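Local coordinates for lantibiotic dehydratase (Microbispora corallina, PDB 5EHK), which probably dehydrates residues of the precursor peptide during biosynthesis of the lantibiotic NAI-107, in a tRNA-dependent reaction, at residues L327-V330 against D331-H335; D548-S551 against A552-A556; M638-A641 against F642-A645; L824-R828 against R829-D833; G887-L890 against V891-Q894. All coordinates share one frame; numbering follows the deposited sequence.

Interaction 1 (L327-V330 against D331-H335); sequences LREV and DARCH
Asp-331 opens the turn by returning its backbone N to Leu-327 O at 3.0 Å, the first of the i to i+4 bonds that wind this part of an alpha-helix. Its CB rests 3.5 Å from Arg-328 O. Next, Ala-332 N donates to that same Arg-328 O, and the methyl lies against the carbonyls of Arg-328 and Glu-329. Arg-333 brings the charged contact. Its chain runs extended from CG to NE, alongside the similarly extended Glu-329, the two pointing the same way. OE2 of Glu-329 sits at the guanidinium edge, taking a bond from Arg-333 NH2 (3.1 Å) and a weak one from NE (3.3 Å); the bond from NH2 reaches its anti side, and the two planes are 51° apart. Arg-358 NH1 also pairs with this oxygen, so one carboxylate oxygen serves two arginines. Cys-334 packs its SG 4.3 Å from Val-330 CG1. Last comes His-335, whose ND1 bonds Asp-331 O at 3.1 Å, close to the ring plane. The helix, 318-339, sets Glu-329, Val-330 and Arg-333 against helix 346-359, Leu-327 and Asp-331 against helix 294-306, and Leu-327 and Val-330 against Trp-176 of helix 174-185.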
loop_
_atom_site.group_PDB
_atom_site.type_symbol
_atom_site.label_atom_id
_atom_site.label_comp_id
_atom_site.label_asym_id
_atom_site.label_seq_id
_atom_site.Cartn_x
_atom_site.Cartn_y
_atom_site.Cartn_z
ATOM N N LEU A 327 -1.381 -29.983 -46.528
ATOM C CA LEU A 327 -1.235 -28.584 -46.157
ATOM C C LEU A 327 -1.202 -27.692 -47.390
ATOM O O LEU A 327 -1.804 -26.621 -47.396
ATOM C CB LEU A 327 0.034 -28.363 -45.316
ATOM C CG LEU A 327 0.012 -28.818 -43.850
ATOM C CD1 LEU A 327 1.396 -28.748 -43.240
ATOM C CD2 LEU A 327 -0.968 -27.989 -43.031
ATOM N N ARG A 328 -0.533 -28.148 -48.446
ATOM C CA ARG A 328 -0.502 -27.410 -49.713
ATOM C C ARG A 328 -1.896 -27.307 -50.335
ATOM O O ARG A 328 -2.159 -26.419 -51.141
ATOM C CB ARG A 328 0.435 -28.095 -50.710
ATOM C CG ARG A 328 1.850 -28.246 -50.228
ATOM C CD ARG A 328 2.760 -28.779 -51.313
ATOM N NE ARG A 328 4.074 -29.097 -50.772
ATOM C CZ ARG A 328 5.031 -29.719 -51.444
ATOM N NH1 ARG A 328 4.834 -30.084 -52.704
ATOM N NH2 ARG A 328 6.184 -29.975 -50.849
ATOM N N GLU A 329 -2.773 -28.239 -49.975
ATOM C CA GLU A 329 -4.128 -28.235 -50.486
ATOM C C GLU A 329 -4.874 -27.090 -49.837
ATOM O O GLU A 329 -5.615 -26.352 -50.498
ATOM C CB GLU A 329 -4.850 -29.553 -50.179
ATOM C CG GLU A 329 -6.094 -29.775 -51.063
ATOM C CD GLU A 329 -6.833 -31.085 -50.789
ATOM O OE1 GLU A 329 -6.181 -32.135 -50.597
ATOM O OE2 GLU A 329 -8.084 -31.054 -50.749
ATOM N N VAL A 330 -4.636 -26.922 -48.539
ATOM C CA VAL A 330 -5.286 -25.872 -47.775
ATOM C C VAL A 330 -4.795 -24.528 -48.266
ATOM O O VAL A 330 -5.571 -23.583 -48.396
ATOM C CB VAL A 330 -4.987 -26.015 -46.289
ATOM C CG1 VAL A 330 -5.354 -24.733 -45.545
ATOM C CG2 VAL A 330 -5.730 -27.231 -45.716
ATOM N N ASP A 331 -3.510 -24.461 -48.577
ATOM C CA ASP A 331 -2.960 -23.265 -49.173
ATOM C C ASP A 331 -3.721 -22.951 -50.462
ATOM O O ASP A 331 -4.225 -21.839 -50.653
ATOM C CB ASP A 331 -1.478 -23.453 -49.466
ATOM C CG ASP A 331 -0.816 -22.176 -49.924
ATOM O OD1 ASP A 331 -0.850 -21.188 -49.149
ATOM O OD2 ASP A 331 -0.278 -22.153 -51.055
ATOM N N ALA A 332 -3.830 -23.955 -51.327
ATOM C CA ALA A 332 -4.476 -23.784 -52.626
ATOM C C ALA A 332 -5.936 -23.336 -52.489
ATOM O O ALA A 332 -6.390 -22.439 -53.202
ATOM C CB ALA A 332 -4.379 -25.066 -53.434
ATOM N N ARG A 333 -6.667 -23.940 -51.560
ATOM C CA ARG A 333 -8.045 -23.523 -51.344
ATOM C C ARG A 333 -8.180 -22.153 -50.675
ATOM O O ARG A 333 -9.261 -21.563 -50.678
ATOM C CB ARG A 333 -8.854 -24.576 -50.591
ATOM C CG ARG A 333 -8.948 -25.905 -51.298
ATOM C CD ARG A 333 -9.789 -26.833 -50.461
ATOM N NE ARG A 333 -9.774 -28.212 -50.930
ATOM C CZ ARG A 333 -10.598 -28.681 -51.856
ATOM N NH1 ARG A 333 -11.477 -27.869 -52.430
ATOM N NH2 ARG A 333 -10.530 -29.955 -52.220
ATOM N N CYS A 334 -7.087 -21.654 -50.105
ATOM C CA CYS A 334 -7.105 -20.338 -49.475
ATOM C C CYS A 334 -7.089 -19.239 -50.524
ATOM O O CYS A 334 -7.831 -18.262 -50.422
ATOM C CB CYS A 334 -5.917 -20.158 -48.527
ATOM S SG CYS A 334 -6.221 -20.712 -46.848
ATOM N N HIS A 335 -6.244 -19.400 -51.533
ATOM C CA HIS A 335 -6.187 -18.425 -52.606
ATOM C C HIS A 335 -7.467 -18.493 -53.414
ATOM O O HIS A 335 -7.999 -17.465 -53.837
ATOM C CB HIS A 335 -4.971 -18.684 -53.490
ATOM C CG HIS A 335 -3.675 -18.379 -52.811
ATOM N ND1 HIS A 335 -3.079 -19.251 -51.925
ATOM C CD2 HIS A 335 -2.875 -17.287 -52.865
ATOM C CE1 HIS A 335 -1.958 -18.718 -51.476
ATOM N NE2 HIS A 335 -1.812 -17.527 -52.029
#

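Interaction 2 (D548-S551 against A552-A556); sequences DAES and AARQA
Glu-550 and Arg-554 meet one helical turn apart, and the arginine is the chain to follow. Its CB lies 3.6 Å from Glu-550 O, the carbonyl that also accepts Arg-554 N. CG lies beside the backbone N (chi1 -60°) and stays close to that carbonyl, while CD comes up against Glu-550 CG at 3.8 Å. NE then donates to Glu-550 OE2 at 2.7 Å, on that oxygen's anti lone pair, with the oxygen tilted 26° from the guanidinium plane. At the tip, Arg-554 NH2 adds a weak bond to Glu-550 OE2 at 2.9 Å, and the salt bridge therefore rests on a single carboxylate oxygen held by two N-H groups. Glu-550 gets there by bending at chi2 (126°), and the two chains cross obliquely. Asp-10 sits near both, and the arginine, its long and weak ion partner, probably eases the closeness of the two acids.

A second, neutral pair lies on the neighbouring face. Ser-551 OG accepts a weak bond from Gln-555 NE2 at 2.9 Å. The other end of that amide, OE1, takes a hydrogen bond from His-532 NE2, so both ends of the glutamine are engaged.

Helix 545-556 packs against strand 6-17: Glu-550 touches Val-11, Ser-551 packs on Trp-9, and the Arg-554 guanidinium makes a cation-pi contact with that indole. Ala-552 and Gln-555 face Tyr-588 in a loop.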
loop_
_atom_site.group_PDB
_atom_site.type_symbol
_atom_site.label_atom_id
_atom_site.label_comp_id
_atom_site.label_asym_id
_atom_site.label_seq_id
_atom_site.Cartn_x
_atom_site.Cartn_y
_atom_site.Cartn_z
ATOM N N ASP A 548 1.331 0.283 -46.951
ATOM C CA ASP A 548 2.459 -0.580 -46.598
ATOM C C ASP A 548 3.803 -0.001 -47.042
ATOM O O ASP A 548 4.791 -0.115 -46.334
ATOM C CB ASP A 548 2.300 -1.970 -47.223
ATOM C CG ASP A 548 1.144 -2.772 -46.616
ATOM O OD1 ASP A 548 0.317 -2.202 -45.868
ATOM O OD2 ASP A 548 1.061 -3.984 -46.906
ATOM N N ALA A 549 3.864 0.619 -48.210
ATOM C CA ALA A 549 5.156 1.121 -48.680
ATOM C C ALA A 549 5.523 2.443 -48.015
ATOM O O ALA A 549 6.695 2.721 -47.797
ATOM C CB ALA A 549 5.158 1.274 -50.180
ATOM N N GLU A 550 4.526 3.253 -47.679
ATOM C CA GLU A 550 4.799 4.476 -46.944
ATOM C C GLU A 550 5.162 4.090 -45.523
ATOM O O GLU A 550 6.153 4.584 -44.971
ATOM C CB GLU A 550 3.625 5.445 -46.951
ATOM C CG GLU A 550 3.887 6.621 -46.022
ATOM C CD GLU A 550 3.750 7.981 -46.673
ATOM O OE1 GLU A 550 3.342 8.068 -47.856
ATOM O OE2 GLU A 550 4.051 8.976 -45.971
ATOM N N SER A 551 4.351 3.202 -44.941
ATOM C CA SER A 551 4.602 2.658 -43.608
ATOM C C SER A 551 6.022 2.104 -43.445
ATOM O O SER A 551 6.737 2.470 -42.507
ATOM C CB SER A 551 3.580 1.565 -43.284
ATOM O OG SER A 551 3.805 1.004 -42.005
ATOM N N ALA A 552 6.434 1.232 -44.356
ATOM C CA ALA A 552 7.751 0.617 -44.254
ATOM C C ALA A 552 8.852 1.648 -44.352
ATOM O O ALA A 552 9.923 1.482 -43.775
ATOM C CB ALA A 552 7.934 -0.429 -45.298
ATOM N N ALA A 553 8.604 2.713 -45.098
ATOM C CA ALA A 553 9.649 3.708 -45.315
ATOM C C ALA A 553 9.848 4.603 -44.101
ATOM O O ALA A 553 10.970 4.977 -43.763
ATOM C CB ALA A 553 9.332 4.533 -46.542
ATOM N N ARG A 554 8.737 4.975 -43.481
ATOM C CA ARG A 554 8.740 5.797 -42.281
ATOM C C ARG A 554 9.336 5.060 -41.069
ATOM O O ARG A 554 10.134 5.622 -40.301
ATOM C CB ARG A 554 7.329 6.255 -41.996
ATOM C CG ARG A 554 6.777 7.058 -43.112
ATOM C CD ARG A 554 5.442 7.577 -42.728
ATOM N NE ARG A 554 5.052 8.757 -43.487
ATOM C CZ ARG A 554 5.648 9.940 -43.383
ATOM N NH1 ARG A 554 6.705 10.107 -42.578
ATOM N NH2 ARG A 554 5.186 10.956 -44.104
ATOM N N GLN A 555 8.931 3.805 -40.901
ATOM C CA GLN A 555 9.445 2.986 -39.817
ATOM C C GLN A 555 10.932 2.697 -40.022
ATOM O O GLN A 555 11.697 2.643 -39.055
ATOM C CB GLN A 555 8.628 1.694 -39.646
ATOM C CG GLN A 555 7.242 1.902 -39.045
ATOM C CD GLN A 555 6.482 0.595 -38.901
ATOM O OE1 GLN A 555 6.740 -0.180 -37.983
ATOM N NE2 GLN A 555 5.537 0.345 -39.801
ATOM N N ALA A 556 11.340 2.546 -41.275
ATOM C CA ALA A 556 12.746 2.344 -41.593
ATOM C C ALA A 556 13.589 3.499 -41.071
ATOM O O ALA A 556 14.771 3.329 -40.764
ATOM C CB ALA A 556 12.937 2.194 -43.096
#

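Interaction 3 (M638-A641 against F642-A645); sequences MVSA and FAQA
Val-639 and Gln-644 cross at about a right angle, the valine CG1 lying 3.7 Å from the glutamine CB. The valine approaches from the loop that leads into the short helix 641-644, and the glutamine from the helix's last turn. Gln-644 bends at chi2 (-63°), which carries its amide away from the loop to Ser-576, whose backbone N bonds OE1. Ser-640 points its side chain at the helix that follows: with OG swung opposite the backbone N about the CA-CB bond (chi1 173°), the hydroxyl oxygen takes the N-H of Ala-643 at 3.2 Å, a nearly straight bond (159°). This is an N-cap. Ser-640 O completes the grip by accepting Gln-644 N at 2.8 Å, nearly in line with its carbonyl. Ala-641 CB and Ala-645 CB close the turn 4.1 Å apart. Ala-641 O accepts Ala-645 N at 3.1 Å. Beyond them, Val-639 and Ala-645 both rest on Phe-572 of strand 566-572, and Ala-641 on Phe-653 of helix 647-656. In chemical terms, Ala-643 N has Ser-640 OG as its well-aligned acceptor, beside a weak, bent bond to Ser-640 O, so the side chain caps the first turn, while Val-639, Ala-641 and Ala-645 are buried.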
loop_
_atom_site.group_PDB
_atom_site.type_symbol
_atom_site.label_atom_id
_atom_site.label_comp_id
_atom_site.label_asym_id
_atom_site.label_seq_id
_atom_site.Cartn_x
_atom_site.Cartn_y
_atom_site.Cartn_z
ATOM N N MET A 638 -0.114 -4.960 -32.350
ATOM C CA MET A 638 -0.985 -4.602 -31.261
ATOM C C MET A 638 -1.271 -5.788 -30.338
ATOM O O MET A 638 -2.250 -5.789 -29.590
ATOM C CB MET A 638 -2.274 -3.994 -31.798
ATOM C CG MET A 638 -2.071 -2.653 -32.434
ATOM S SD MET A 638 -1.546 -1.392 -31.242
ATOM C CE MET A 638 -2.974 -1.285 -30.183
ATOM N N VAL A 639 -0.408 -6.793 -30.359
ATOM C CA VAL A 639 -0.516 -7.822 -29.335
ATOM C C VAL A 639 -0.069 -7.277 -27.982
ATOM O O VAL A 639 0.949 -6.596 -27.870
ATOM C CB VAL A 639 0.246 -9.078 -29.730
ATOM C CG1 VAL A 639 0.088 -10.159 -28.669
ATOM C CG2 VAL A 639 -0.254 -9.534 -31.082
ATOM N N SER A 640 -0.856 -7.563 -26.962
ATOM C CA SER A 640 -0.622 -7.032 -25.628
ATOM C C SER A 640 0.559 -7.695 -24.934
ATOM O O SER A 640 0.448 -8.850 -24.508
ATOM C CB SER A 640 -1.854 -7.287 -24.769
ATOM O OG SER A 640 -1.598 -6.931 -23.422
ATOM N N ALA A 641 1.669 -6.977 -24.773
ATOM C CA ALA A 641 2.820 -7.560 -24.081
ATOM C C ALA A 641 2.463 -8.000 -22.642
ATOM O O ALA A 641 2.915 -9.046 -22.166
ATOM C CB ALA A 641 4.002 -6.599 -24.084
ATOM N N PHE A 642 1.627 -7.199 -21.982
ATOM C CA PHE A 642 1.184 -7.454 -20.618
ATOM C C PHE A 642 0.540 -8.832 -20.492
ATOM O O PHE A 642 0.892 -9.633 -19.623
ATOM C CB PHE A 642 0.221 -6.338 -20.205
ATOM C CG PHE A 642 -0.464 -6.551 -18.888
ATOM C CD1 PHE A 642 0.208 -6.307 -17.686
ATOM C CD2 PHE A 642 -1.801 -6.958 -18.846
ATOM C CE1 PHE A 642 -0.436 -6.479 -16.458
ATOM C CE2 PHE A 642 -2.459 -7.133 -17.619
ATOM C CZ PHE A 642 -1.771 -6.890 -16.425
ATOM N N ALA A 643 -0.381 -9.122 -21.390
ATOM C CA ALA A 643 -1.158 -10.339 -21.282
ATOM C C ALA A 643 -0.584 -11.508 -22.044
ATOM O O ALA A 643 -0.902 -12.633 -21.747
ATOM C CB ALA A 643 -2.599 -10.083 -21.725
ATOM N N GLN A 644 0.233 -11.250 -23.051
ATOM C CA GLN A 644 0.551 -12.293 -24.006
ATOM C C GLN A 644 2.023 -12.561 -24.180
ATOM O O GLN A 644 2.369 -13.440 -24.969
ATOM C CB GLN A 644 0.011 -11.953 -25.387
ATOM C CG GLN A 644 -1.438 -11.642 -25.428
ATOM C CD GLN A 644 -2.288 -12.823 -25.025
ATOM O OE1 GLN A 644 -1.915 -13.992 -25.238
ATOM N NE2 GLN A 644 -3.446 -12.527 -24.431
ATOM N N ALA A 645 2.896 -11.762 -23.560
ATOM C CA ALA A 645 4.335 -11.891 -23.872
ATOM C C ALA A 645 5.200 -12.537 -22.812
ATOM O O ALA A 645 5.084 -12.217 -21.625
ATOM C CB ALA A 645 4.932 -10.554 -24.267
#

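Interaction 4 (L824-R828 against R829-D833); sequences LRVPR and RNQDD
Val-826 and Gln-831 meet at a strand-to-helix turn, where strand 819-824 of a four-stranded antiparallel sheet hands over to helix 828-837 in the C-terminal part of the dehydratase. Gln-831 reaches back along the chain to give its NE2 to Val-826 O at 2.7 Å, a straight bond (167°) lying in the plane of the amide. The same chain packs Gln-831 CG 3.6 Å from Val-826 CG1. Pro-827 O accepts Asn-830 N at 2.9 Å, and the proline CG lies 3.8 Å from Asn-830 ND2. With its chain bent at chi2 and chi3, Arg-828 crosses Gln-831 at about a right angle, CD beside OE1, yet the guanidinium and amide planes are only 12° apart.

Further out, Arg-828 NH2 approaches Asp-832 OD1, but this ion pair is long and one of charges only: the oxygen lies well out of the guanidinium plane, no N-H points at it, and its placing is doubtful. Arg-858 is the stronger partner of Asp-832. The turn also forms part of the dimer interface: Arg-829 makes salt bridges to Asp-212 and Asp-431 of the second subunit, and Asp-833 OD2 bonds Ser-230 of that subunit. Phe-834 and Leu-899 pack on Val-826, and Leu-867 on Gln-831. Gln-831 N donates to Arg-828 O at 3.1 Å, from above the carbonyl plane.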
loop_
_atom_site.group_PDB
_atom_site.type_symbol
_atom_site.label_atom_id
_atom_site.label_comp_id
_atom_site.label_asym_id
_atom_site.label_seq_id
_atom_site.Cartn_x
_atom_site.Cartn_y
_atom_site.Cartn_z
ATOM N N LEU A 824 21.728 -7.714 14.427
ATOM C CA LEU A 824 21.212 -7.596 15.772
ATOM C C LEU A 824 19.950 -6.762 15.756
ATOM O O LEU A 824 19.975 -5.572 15.420
ATOM C CB LEU A 824 22.284 -7.017 16.697
ATOM C CG LEU A 824 23.626 -7.758 16.617
ATOM C CD1 LEU A 824 24.691 -7.066 17.466
ATOM C CD2 LEU A 824 23.446 -9.188 17.037
ATOM N N ARG A 825 18.831 -7.413 16.074
ATOM C CA ARG A 825 17.522 -6.764 15.989
ATOM C C ARG A 825 17.298 -5.894 17.213
ATOM O O ARG A 825 16.537 -6.222 18.086
ATOM C CB ARG A 825 16.404 -7.795 15.810
ATOM C CG ARG A 825 16.580 -8.689 14.580
ATOM C CD ARG A 825 16.167 -7.996 13.295
ATOM N NE ARG A 825 16.814 -8.546 12.100
ATOM C CZ ARG A 825 16.659 -8.041 10.874
ATOM N NH1 ARG A 825 15.871 -6.974 10.693
ATOM N NH2 ARG A 825 17.283 -8.597 9.832
ATOM N N VAL A 826 18.015 -4.789 17.251
ATOM C CA VAL A 826 17.898 -3.803 18.290
ATOM C C VAL A 826 17.138 -2.681 17.631
ATOM O O VAL A 826 17.637 -2.075 16.704
ATOM C CB VAL A 826 19.314 -3.298 18.715
ATOM C CG1 VAL A 826 19.225 -2.216 19.775
ATOM C CG2 VAL A 826 20.185 -4.455 19.202
ATOM N N PRO A 827 15.895 -2.442 18.056
ATOM C CA PRO A 827 15.126 -1.356 17.456
ATOM C C PRO A 827 15.836 -0.037 17.637
ATOM O O PRO A 827 16.582 0.136 18.601
ATOM C CB PRO A 827 13.821 -1.367 18.249
ATOM C CG PRO A 827 14.103 -2.138 19.467
ATOM C CD PRO A 827 15.126 -3.147 19.088
ATOM N N ARG A 828 15.574 0.888 16.723
ATOM C CA ARG A 828 16.342 2.122 16.624
ATOM C C ARG A 828 16.431 2.912 17.929
ATOM O O ARG A 828 17.513 3.377 18.286
ATOM C CB ARG A 828 15.785 2.984 15.483
ATOM C CG ARG A 828 16.486 4.313 15.263
ATOM C CD ARG A 828 17.986 4.156 15.137
ATOM N NE ARG A 828 18.704 5.076 16.025
ATOM C CZ ARG A 828 19.446 6.077 15.577
ATOM N NH1 ARG A 828 19.565 6.268 14.264
ATOM N NH2 ARG A 828 20.075 6.877 16.423
ATOM N N ARG A 829 15.319 3.019 18.653
ATOM C CA ARG A 829 15.251 3.778 19.910
ATOM C C ARG A 829 16.225 3.236 20.953
ATOM O O ARG A 829 16.738 3.995 21.779
ATOM C CB ARG A 829 13.829 3.762 20.499
ATOM C CG ARG A 829 12.823 4.661 19.805
ATOM C CD ARG A 829 11.414 4.559 20.402
ATOM N NE ARG A 829 11.166 3.216 20.904
ATOM C CZ ARG A 829 11.125 2.920 22.203
ATOM N NH1 ARG A 829 11.252 3.901 23.097
ATOM N NH2 ARG A 829 10.941 1.661 22.613
ATOM N N ASN A 830 16.483 1.927 20.890
ATOM C CA ASN A 830 17.356 1.242 21.841
ATOM C C ASN A 830 18.828 1.173 21.432
ATOM O O ASN A 830 19.675 0.770 22.224
ATOM C CB ASN A 830 16.861 -0.190 22.048
ATOM C CG ASN A 830 15.476 -0.248 22.681
ATOM O OD1 ASN A 830 14.778 0.771 22.787
ATOM N ND2 ASN A 830 15.072 -1.454 23.103
ATOM N N GLN A 831 19.133 1.574 20.202
ATOM C CA GLN A 831 20.426 1.261 19.584
ATOM C C GLN A 831 21.612 1.992 20.225
ATOM O O GLN A 831 22.671 1.393 20.470
ATOM C CB GLN A 831 20.374 1.494 18.068
ATOM C CG GLN A 831 19.584 0.441 17.305
ATOM C CD GLN A 831 19.401 0.748 15.808
ATOM O OE1 GLN A 831 19.920 1.725 15.296
ATOM N NE2 GLN A 831 18.647 -0.089 15.120
ATOM N N ASP A 832 21.457 3.286 20.472
ATOM C CA ASP A 832 22.518 4.036 21.147
ATOM C C ASP A 832 22.974 3.432 22.474
ATOM O O ASP A 832 24.174 3.306 22.692
ATOM C CB ASP A 832 22.110 5.480 21.318
ATOM C CG ASP A 832 22.027 6.159 20.018
ATOM O OD1 ASP A 832 22.376 5.468 19.064
ATOM O OD2 ASP A 832 21.652 7.338 19.921
ATOM N N ASP A 833 22.037 3.024 23.331
ATOM C CA ASP A 833 22.400 2.323 24.577
ATOM C C ASP A 833 23.095 0.995 24.315
ATOM O O ASP A 833 24.083 0.670 24.978
ATOM C CB ASP A 833 21.193 2.076 25.500
ATOM C CG ASP A 833 20.868 3.279 26.377
ATOM O OD1 ASP A 833 21.769 4.137 26.563
ATOM O OD2 ASP A 833 19.706 3.387 26.845
#

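Interaction 5 (G887-L890 against V891-Q894); sequences GARL and VEWQ
This is a contact within one stretch of alpha-helix, with a CH-pi approach of Arg-889 to Trp-893; it lies on helix 875-895, which packs beside the four-stranded sheet of the C-terminal part. Arg-889 CB stands 4.3 Å from the centroid of the indole six-membered ring, only 9° off its normal. Arg-889 O lies over the same indole while also accepting Trp-893 N at 2.8 Å. Leu-890 brings CD2 obliquely to the ring, 3.6 Å from CE3.

Beyond its CB the arginine turns away, bending at chi2 and chi3 to run alongside Glu-892. NE comes 3.6 Å from Glu-892 OE1, which lies at the guanidinium edge, and CD is 3.4 Å from OE2. The planes of the two groups are 28° apart; this is a salt bridge three residues along the helix. Val-891 tucks its CG2 against Gly-887 O.

Around it, Phe-834 meets the indole with its ring nearly perpendicular to it, Val-841 and Leu-842 of helix 839-848 cover the tryptophan, and Leu-890 faces Leu-822 of strand 819-824. Gln-894 turns to the second subunit, where Gln-906 donates NE2 to its OE1. A water joins the helix to that amide, donating to Leu-890 O at 3.2 Å and to Gln-894 OE1 at 2.6 Å.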
loop_
_atom_site.group_PDB
_atom_site.type_symbol
_atom_site.label_atom_id
_atom_site.label_comp_id
_atom_site.label_asym_id
_atom_site.label_seq_id
_atom_site.Cartn_x
_atom_site.Cartn_y
_atom_site.Cartn_z
ATOM N N GLY A 887 27.233 -15.833 20.973
ATOM C CA GLY A 887 25.863 -16.295 21.018
ATOM C C GLY A 887 25.301 -16.376 22.425
ATOM O O GLY A 887 24.148 -16.034 22.670
ATOM N N ALA A 888 26.096 -16.873 23.355
ATOM C CA ALA A 888 25.627 -16.952 24.724
ATOM C C ALA A 888 25.307 -15.545 25.256
ATOM O O ALA A 888 24.305 -15.351 25.943
ATOM C CB ALA A 888 26.646 -17.663 25.612
ATOM N N ARG A 889 26.165 -14.569 24.960
ATOM C CA ARG A 889 25.879 -13.201 25.363
ATOM C C ARG A 889 24.612 -12.674 24.666
ATOM O O ARG A 889 23.791 -11.997 25.292
ATOM C CB ARG A 889 27.090 -12.281 25.132
ATOM C CG ARG A 889 28.428 -12.792 25.713
ATOM C CD ARG A 889 28.377 -13.145 27.210
ATOM N NE ARG A 889 28.505 -11.982 28.093
ATOM C CZ ARG A 889 29.663 -11.444 28.487
ATOM N NH1 ARG A 889 30.826 -11.936 28.076
ATOM N NH2 ARG A 889 29.658 -10.391 29.293
ATOM N N LEU A 890 24.457 -12.998 23.377
ATOM C CA LEU A 890 23.303 -12.555 22.600
ATOM C C LEU A 890 22.010 -13.125 23.147
ATOM O O LEU A 890 20.984 -12.449 23.142
ATOM C CB LEU A 890 23.452 -12.839 21.102
ATOM C CG LEU A 890 24.508 -11.985 20.409
ATOM C CD1 LEU A 890 24.552 -12.287 18.913
ATOM C CD2 LEU A 890 24.296 -10.479 20.654
ATOM N N VAL A 891 22.062 -14.350 23.658
ATOM C CA VAL A 891 20.879 -14.923 24.269
ATOM C C VAL A 891 20.607 -14.261 25.634
ATOM O O VAL A 891 19.481 -13.901 25.902
ATOM C CB VAL A 891 21.005 -16.443 24.435
ATOM C CG1 VAL A 891 19.972 -16.964 25.443
ATOM C CG2 VAL A 891 20.901 -17.141 23.087
ATOM N N GLU A 892 21.623 -14.040 26.469
ATOM C CA GLU A 892 21.424 -13.284 27.706
ATOM C C GLU A 892 20.755 -11.950 27.395
ATOM O O GLU A 892 19.744 -11.593 28.016
ATOM C CB GLU A 892 22.735 -12.980 28.460
ATOM C CG GLU A 892 23.673 -14.155 28.916
ATOM C CD GLU A 892 25.081 -13.643 29.317
ATOM O OE1 GLU A 892 25.250 -12.424 29.543
ATOM O OE2 GLU A 892 26.057 -14.426 29.287
ATOM N N TRP A 893 21.317 -11.214 26.435
ATOM C CA TRP A 893 20.818 -9.874 26.137
ATOM C C TRP A 893 19.357 -9.884 25.671
ATOM O O TRP A 893 18.606 -8.959 25.971
ATOM C CB TRP A 893 21.722 -9.161 25.131
ATOM C CG TRP A 893 23.050 -8.820 25.719
ATOM C CD1 TRP A 893 23.349 -8.745 27.040
ATOM C CD2 TRP A 893 24.273 -8.565 25.019
ATOM N NE1 TRP A 893 24.670 -8.447 27.221
ATOM C CE2 TRP A 893 25.268 -8.326 25.999
ATOM C CE3 TRP A 893 24.627 -8.516 23.669
ATOM C CZ2 TRP A 893 26.598 -8.043 25.673
ATOM C CZ3 TRP A 893 25.943 -8.221 23.341
ATOM C CH2 TRP A 893 26.914 -7.991 24.343
ATOM N N GLN A 894 18.956 -10.936 24.968
ATOM C CA GLN A 894 17.563 -11.105 24.585
ATOM C C GLN A 894 16.640 -11.287 25.821
ATOM O O GLN A 894 15.634 -10.571 25.972
ATOM C CB GLN A 894 17.435 -12.283 23.616
ATOM C CG GLN A 894 16.073 -12.488 23.028
ATOM C CD GLN A 894 16.083 -13.487 21.865
ATOM O OE1 GLN A 894 17.108 -13.708 21.217
ATOM N NE2 GLN A 894 14.931 -14.096 21.603
HETATM O O HOH W 1 19.382 -12.751 20.425
#

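How the interactions relate
The five contacts fall into two groups. Interactions 1, 2 and 3 belong to the N-terminal dehydratase region, interactions 4 and 5 to the C-terminal one, and the centres of interactions 1 and 5 are 80 Å apart. Interactions 2 and 3 are neighbours without touching, with nearest atoms about 10 Å apart; interaction 1 lies about 15 Å from interaction 2 between nearest atoms. Only interactions 4 and 5 touch, where Leu-824 CD2 packs 3.8 Å from Leu-890 CD1, joining the end of strand 819-824 to helix 875-895. Phe-834 ties them further, meeting both Val-826 and Trp-893. Both also reach the second subunit, unlike the other three.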